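Local coordinates for putative phenazine biosynthesis PhzC/PhzF protein (Clostridium difficile, PDB 4DUN) that belongs to the PhzF family and probably acts as an isomerase, although its substrate is not known, at residues 146-151 / 208-213; 156-161 / 226-231. All blocks are in the same frame, centred on the assembly; numbering follows the deposited sequence.

Interaction 1: 146-151 / 208-213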
loop_
_atom_site.group_PDB
_atom_site.type_symbol
_atom_site.label_atom_id
_atom_site.label_comp_id
_atom_site.label_asym_id
_atom_site.label_seq_id
_atom_site.Cartn_x
_atom_site.Cartn_y
_atom_site.Cartn_z
ATOM N N ASP A 146 -17.085 18.668 -6.443
ATOM C CA ASP A 146 -15.917 19.091 -5.675
ATOM C C ASP A 146 -15.897 20.607 -5.489
ATOM O O ASP A 146 -16.538 21.353 -6.250
ATOM C CB ASP A 146 -14.632 18.663 -6.411
ATOM C CG ASP A 146 -14.577 17.190 -6.772
ATOM O OD1 ASP A 146 -14.667 16.351 -5.851
ATOM O OD2 ASP A 146 -14.474 16.881 -7.974
ATOM N N LEU A 147 -15.137 21.062 -4.484
ATOM C CA LEU A 147 -14.922 22.489 -4.242
ATOM C C LEU A 147 -13.696 22.903 -5.040
ATOM O O LEU A 147 -12.675 22.201 -5.009
ATOM C CB LEU A 147 -14.727 22.783 -2.747
ATOM C CG LEU A 147 -14.482 24.240 -2.357
ATOM C CD1 LEU A 147 -15.717 25.113 -2.636
ATOM C CD2 LEU A 147 -14.128 24.342 -0.857
ATOM N N ILE A 148 -13.805 23.998 -5.799
ATOM C CA ILE A 148 -12.701 24.441 -6.648
ATOM C C ILE A 148 -12.181 25.773 -6.132
ATOM O O ILE A 148 -12.932 26.754 -6.087
ATOM C CB ILE A 148 -13.137 24.517 -8.132
ATOM C CG1 ILE A 148 -13.671 23.132 -8.605
ATOM C CG2 ILE A 148 -11.970 25.004 -9.026
ATOM C CD1 ILE A 148 -14.605 23.183 -9.748
ATOM N N LEU A 149 -10.890 25.800 -5.779
ATOM C CA LEU A 149 -10.224 27.000 -5.266
ATOM C C LEU A 149 -9.226 27.505 -6.269
ATOM O O LEU A 149 -8.231 26.829 -6.568
ATOM C CB LEU A 149 -9.526 26.726 -3.907
ATOM C CG LEU A 149 -10.384 26.039 -2.803
ATOM C CD1 LEU A 149 -9.543 25.708 -1.569
ATOM C CD2 LEU A 149 -11.605 26.882 -2.429
ATOM N N LEU A 150 -9.513 28.678 -6.832
ATOM C CA LEU A 150 -8.605 29.293 -7.787
ATOM C C LEU A 150 -7.511 30.022 -7.027
ATOM O O LEU A 150 -7.792 30.982 -6.304
ATOM C CB LEU A 150 -9.353 30.237 -8.763
ATOM C CG LEU A 150 -8.447 31.054 -9.704
ATOM C CD1 LEU A 150 -7.825 30.167 -10.799
ATOM C CD2 LEU A 150 -9.182 32.224 -10.301
ATOM N N LEU A 151 -6.254 29.581 -7.199
ATOM C CA LEU A 151 -5.122 30.247 -6.554
ATOM C C LEU A 151 -4.463 31.206 -7.547
ATOM O O LEU A 151 -4.787 31.167 -8.727
ATOM C CB LEU A 151 -4.129 29.235 -5.966
ATOM C CG LEU A 151 -4.696 28.205 -4.949
ATOM C CD1 LEU A 151 -3.561 27.404 -4.295
ATOM C CD2 LEU A 151 -5.539 28.873 -3.839
ATOM N N CYS A 208 -13.748 17.455 -15.723
ATOM C CA CYS A 208 -15.111 17.778 -16.188
ATOM C C CYS A 208 -15.436 19.243 -15.900
ATOM O O CYS A 208 -16.173 19.860 -16.658
ATOM C CB CYS A 208 -16.136 16.868 -15.527
ATOM S SG CYS A 208 -15.976 15.150 -16.029
ATOM N N ASN A 209 -14.919 19.772 -14.777
ATOM C CA ASN A 209 -15.089 21.167 -14.379
ATOM C C ASN A 209 -13.943 22.034 -14.854
ATOM O O ASN A 209 -14.173 23.167 -15.260
ATOM C CB ASN A 209 -15.156 21.317 -12.855
ATOM C CG ASN A 209 -16.123 20.435 -12.108
ATOM O OD1 ASN A 209 -15.779 19.911 -11.053
ATOM N ND2 ASN A 209 -17.372 20.327 -12.565
ATOM N N LEU A 210 -12.696 21.550 -14.702
ATOM C CA LEU A 210 -11.519 22.366 -14.984
ATOM C C LEU A 210 -11.410 22.723 -16.449
ATOM O O LEU A 210 -11.037 23.859 -16.758
ATOM C CB LEU A 210 -10.219 21.685 -14.492
ATOM C CG LEU A 210 -10.086 21.525 -12.965
ATOM C CD1 LEU A 210 -8.875 20.651 -12.617
ATOM C CD2 LEU A 210 -10.004 22.912 -12.234
ATOM N N ILE A 211 -11.781 21.792 -17.351
ATOM C CA ILE A 211 -11.695 22.030 -18.801
ATOM C C ILE A 211 -12.648 23.182 -19.214
ATOM O O ILE A 211 -12.122 24.149 -19.769
ATOM C CB ILE A 211 -11.904 20.758 -19.644
ATOM C CG1 ILE A 211 -10.715 19.758 -19.420
ATOM C CG2 ILE A 211 -12.096 21.104 -21.128
ATOM C CD1 ILE A 211 -10.964 18.349 -20.013
ATOM N N PRO A 212 -13.997 23.158 -18.971
ATOM C CA PRO A 212 -14.823 24.310 -19.394
ATOM C C PRO A 212 -14.379 25.596 -18.712
ATOM O O PRO A 212 -14.383 26.650 -19.350
ATOM C CB PRO A 212 -16.253 23.920 -18.973
ATOM C CG PRO A 212 -16.073 22.843 -17.931
ATOM C CD PRO A 212 -14.832 22.101 -18.362
ATOM N N TYR A 213 -13.978 25.518 -17.448
ATOM C CA TYR A 213 -13.534 26.723 -16.763
ATOM C C TYR A 213 -12.284 27.378 -17.356
ATOM O O TYR A 213 -12.289 28.567 -17.626
ATOM C CB TYR A 213 -13.299 26.471 -15.272
ATOM C CG TYR A 213 -12.692 27.681 -14.616
ATOM C CD1 TYR A 213 -13.481 28.750 -14.229
ATOM C CD2 TYR A 213 -11.328 27.786 -14.448
ATOM C CE1 TYR A 213 -12.921 29.882 -13.660
ATOM C CE2 TYR A 213 -10.762 28.901 -13.888
ATOM C CZ TYR A 213 -11.556 29.952 -13.491
ATOM O OH TYR A 213 -10.968 31.067 -12.935
HETATM O O HOH W 1 -16.324 18.040 -9.446
#
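The apolar part of the contact is made by I148 and L150 of strand 147-150, whose side chains face the helix that carries N209, L210 and Y213. I148 divides its two branches between the neighbouring helix residues N209 and L210. The longer branch runs beside I148's own backbone N, anti to its carbonyl carbon (chi1 -57°), and brings CD1 to 3.7 Å from N209 CB, close to the root of the asparagine. The shorter branch, CG2, meets L210 CD2 more loosely at 4.3 Å. Further along the strand, L150 crosses the phenol of Y213. Both its methyls sit by the hydroxyl oxygen of Y213, CD2 at 3.4 Å and CD1 at 3.9 Å, and CD1 also approaches the ring obliquely. Y213 reaches L150 because CG stands anti to the backbone N (chi1 174°), which sends the ring out from the helix to the strand.

PhzF proteins share the diaminopimelate epimerase fold, in which each half of the chain wraps sheet around a central helix. Within helix 207-218, the 208-213 segment runs at 40° to strand 147-150, the axes 10.7 Å apart at closest approach. The ring of Y142 on the adjoining strand 140-143 meets that of Y213, and F187 and S189 add to the cover on L210.

Polar contact across the interface runs through one water. It donates to N209 OD1 and, at 2.6 Å, to D146 OD2, and it accepts from D146 N, so the aspartate holds it by both backbone and side chain. The other ends of both side chains are held as well: N209 ND2 bonds to I119 O, and D146 OD1 to Y191 OH.

Interaction 2: 156-161 / 226-231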
loop_
_atom_site.group_PDB
_atom_site.type_symbol
_atom_site.label_atom_id
_atom_site.label_comp_id
_atom_site.label_asym_id
_atom_site.label_seq_id
_atom_site.Cartn_x
_atom_site.Cartn_y
_atom_site.Cartn_z
ATOM N N GLU A 156 1.708 28.884 -5.824
ATOM C CA GLU A 156 0.771 28.765 -4.693
ATOM C C GLU A 156 0.146 27.356 -4.638
ATOM O O GLU A 156 -0.006 26.800 -3.540
ATOM C CB GLU A 156 -0.319 29.839 -4.749
ATOM C CG GLU A 156 0.161 31.196 -4.269
ATOM C CD GLU A 156 -0.935 32.221 -4.054
ATOM O OE1 GLU A 156 -2.112 31.918 -4.357
ATOM O OE2 GLU A 156 -0.618 33.321 -3.546
ATOM N N VAL A 157 -0.101 26.748 -5.811
ATOM C CA VAL A 157 -0.620 25.372 -5.920
ATOM C C VAL A 157 0.441 24.412 -5.348
ATOM O O VAL A 157 0.114 23.593 -4.495
ATOM C CB VAL A 157 -1.051 25.023 -7.372
ATOM C CG1 VAL A 157 -1.344 23.524 -7.541
ATOM C CG2 VAL A 157 -2.276 25.850 -7.771
ATOM N N ILE A 158 1.705 24.560 -5.766
ATOM C CA ILE A 158 2.827 23.742 -5.266
ATOM C C ILE A 158 2.979 23.914 -3.729
ATOM O O ILE A 158 3.189 22.925 -3.030
ATOM C CB ILE A 158 4.149 24.106 -6.016
ATOM C CG1 ILE A 158 4.049 23.782 -7.532
ATOM C CG2 ILE A 158 5.392 23.421 -5.385
ATOM C CD1 ILE A 158 5.117 24.472 -8.398
ATOM N N ASN A 159 2.890 25.163 -3.220
ATOM C CA ASN A 159 3.098 25.480 -1.795
ATOM C C ASN A 159 2.045 24.932 -0.844
ATOM O O ASN A 159 2.334 24.746 0.344
ATOM C CB ASN A 159 3.160 26.999 -1.595
ATOM C CG ASN A 159 4.412 27.629 -2.147
ATOM O OD1 ASN A 159 5.351 26.945 -2.568
ATOM N ND2 ASN A 159 4.454 28.955 -2.158
ATOM N N TYR A 160 0.828 24.718 -1.340
ATOM C CA TYR A 160 -0.277 24.287 -0.496
ATOM C C TYR A 160 0.022 22.971 0.222
ATOM O O TYR A 160 0.539 22.037 -0.379
ATOM C CB TYR A 160 -1.537 24.161 -1.347
ATOM C CG TYR A 160 -2.808 23.952 -0.557
ATOM C CD1 TYR A 160 -3.296 22.669 -0.308
ATOM C CD2 TYR A 160 -3.576 25.036 -0.139
ATOM C CE1 TYR A 160 -4.474 22.472 0.414
ATOM C CE2 TYR A 160 -4.779 24.851 0.538
ATOM C CZ TYR A 160 -5.226 23.565 0.810
ATOM O OH TYR A 160 -6.416 23.379 1.465
ATOM N N LYS A 161 -0.288 22.931 1.526
ATOM C CA LYS A 161 -0.109 21.767 2.378
ATOM C C LYS A 161 -1.447 21.500 3.022
ATOM O O LYS A 161 -1.948 22.337 3.791
ATOM C CB LYS A 161 1.020 21.963 3.420
ATOM C CG LYS A 161 2.379 22.349 2.834
ATOM C CD LYS A 161 3.061 21.212 2.067
ATOM C CE LYS A 161 4.330 21.665 1.376
ATOM N NZ LYS A 161 4.051 22.364 0.090
ATOM N N ALA A 226 -1.608 19.769 -15.933
ATOM C CA ALA A 226 -0.751 18.962 -15.068
ATOM C C ALA A 226 -1.428 18.847 -13.726
ATOM O O ALA A 226 -2.114 19.776 -13.288
ATOM C CB ALA A 226 0.640 19.598 -14.920
ATOM N N GLN A 227 -1.293 17.696 -13.100
ATOM C CA GLN A 227 -1.757 17.483 -11.736
ATOM C C GLN A 227 -0.480 17.426 -10.926
ATOM O O GLN A 227 0.339 16.530 -11.150
ATOM C CB GLN A 227 -2.648 16.236 -11.584
ATOM C CG GLN A 227 -3.286 16.226 -10.189
ATOM C CD GLN A 227 -4.624 15.547 -10.136
ATOM O OE1 GLN A 227 -5.421 15.597 -11.087
ATOM N NE2 GLN A 227 -4.909 14.907 -9.005
ATOM N N LEU A 228 -0.258 18.440 -10.074
ATOM C CA LEU A 228 1.006 18.628 -9.374
ATOM C C LEU A 228 1.080 17.892 -8.032
ATOM O O LEU A 228 1.467 18.455 -7.003
ATOM C CB LEU A 228 1.289 20.144 -9.227
ATOM C CG LEU A 228 1.425 20.922 -10.549
ATOM C CD1 LEU A 228 1.712 22.395 -10.271
ATOM C CD2 LEU A 228 2.524 20.313 -11.487
ATOM N N SER A 229 0.759 16.595 -8.066
ATOM C CA SER A 229 0.922 15.693 -6.930
ATOM C C SER A 229 2.406 15.308 -6.872
ATOM O O SER A 229 3.134 15.598 -7.830
ATOM C CB SER A 229 0.047 14.451 -7.125
ATOM O OG SER A 229 0.384 13.841 -8.366
ATOM N N ASN A 230 2.831 14.612 -5.812
ATOM C CA ASN A 230 4.202 14.109 -5.639
ATOM C C ASN A 230 4.617 13.302 -6.885
ATOM O O ASN A 230 5.654 13.577 -7.481
ATOM C CB ASN A 230 4.268 13.230 -4.370
ATOM C CG ASN A 230 5.638 12.694 -4.025
ATOM O OD1 ASN A 230 6.677 13.314 -4.299
ATOM N ND2 ASN A 230 5.665 11.528 -3.396
ATOM N N ARG A 231 3.752 12.364 -7.313
ATOM C CA ARG A 231 4.002 11.529 -8.489
ATOM C C ARG A 231 3.840 12.338 -9.783
ATOM O O ARG A 231 4.684 12.229 -10.678
ATOM C CB ARG A 231 3.082 10.300 -8.478
ATOM C CG ARG A 231 3.403 9.331 -7.313
ATOM C CD ARG A 231 2.454 8.140 -7.297
ATOM N NE ARG A 231 2.558 7.354 -8.526
ATOM C CZ ARG A 231 3.251 6.228 -8.667
ATOM N NH1 ARG A 231 3.898 5.702 -7.632
ATOM N NH2 ARG A 231 3.289 5.611 -9.837
#
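L228 reaches across to helix 154-159 with a single methyl, CD1, which meets I158 CG1 at 3.9 Å and V157 CG1 at 4.3 Å. The leucine's CG lies beside its own backbone N (chi1 -61°), which carries CD1 over to the helix, and its side chain crosses that of I158 obliquely. The buried side is that of V157, which is packed by further neighbours although its approach to L228 is the longer: it rests on I178 and A180 of strand 176-181 and on L151. L228 in turn leans on V188 and R190 of strand 187-193.

L228 is the centre of an inverse gamma turn where the chain leaves strand 222-227, and this tight bend presents its side chain to the last turn of the helix. At that helix end R190 NH1 hydrogen-bonds to both V157 O and Y160 O, joining the neighbouring strand to the carbonyls there.

Toward solvent the contact thins out. I158 is exposed although it supplies the shorter of the two approaches, and the helix end here is open to solvent: N159 and K161 are exposed too. On the other segment, R231 turns to the second subunit and forms a salt bridge with its E42.

Overall arrangement
Interaction 1 is core and interaction 2 lies partly at the surface, their centres about 15 Å apart. They draw on consecutive elements: strand 147-150 leads into helix 154-159, and helix 207-218 into strand 222-227, so the same two parts of the chain meet twice. L151 joins the two contacts directly, its CD1 lying 3.7 Å from E156 O. Strands 176-181 and 187-193 lend side chains to both. Their chemistry follows depth. The buried contact combines aliphatic and aromatic packing with a bridging water between polar groups, whereas the outer one is purely aliphatic and smaller in area, and its second segment continues to residues that reach the second subunit.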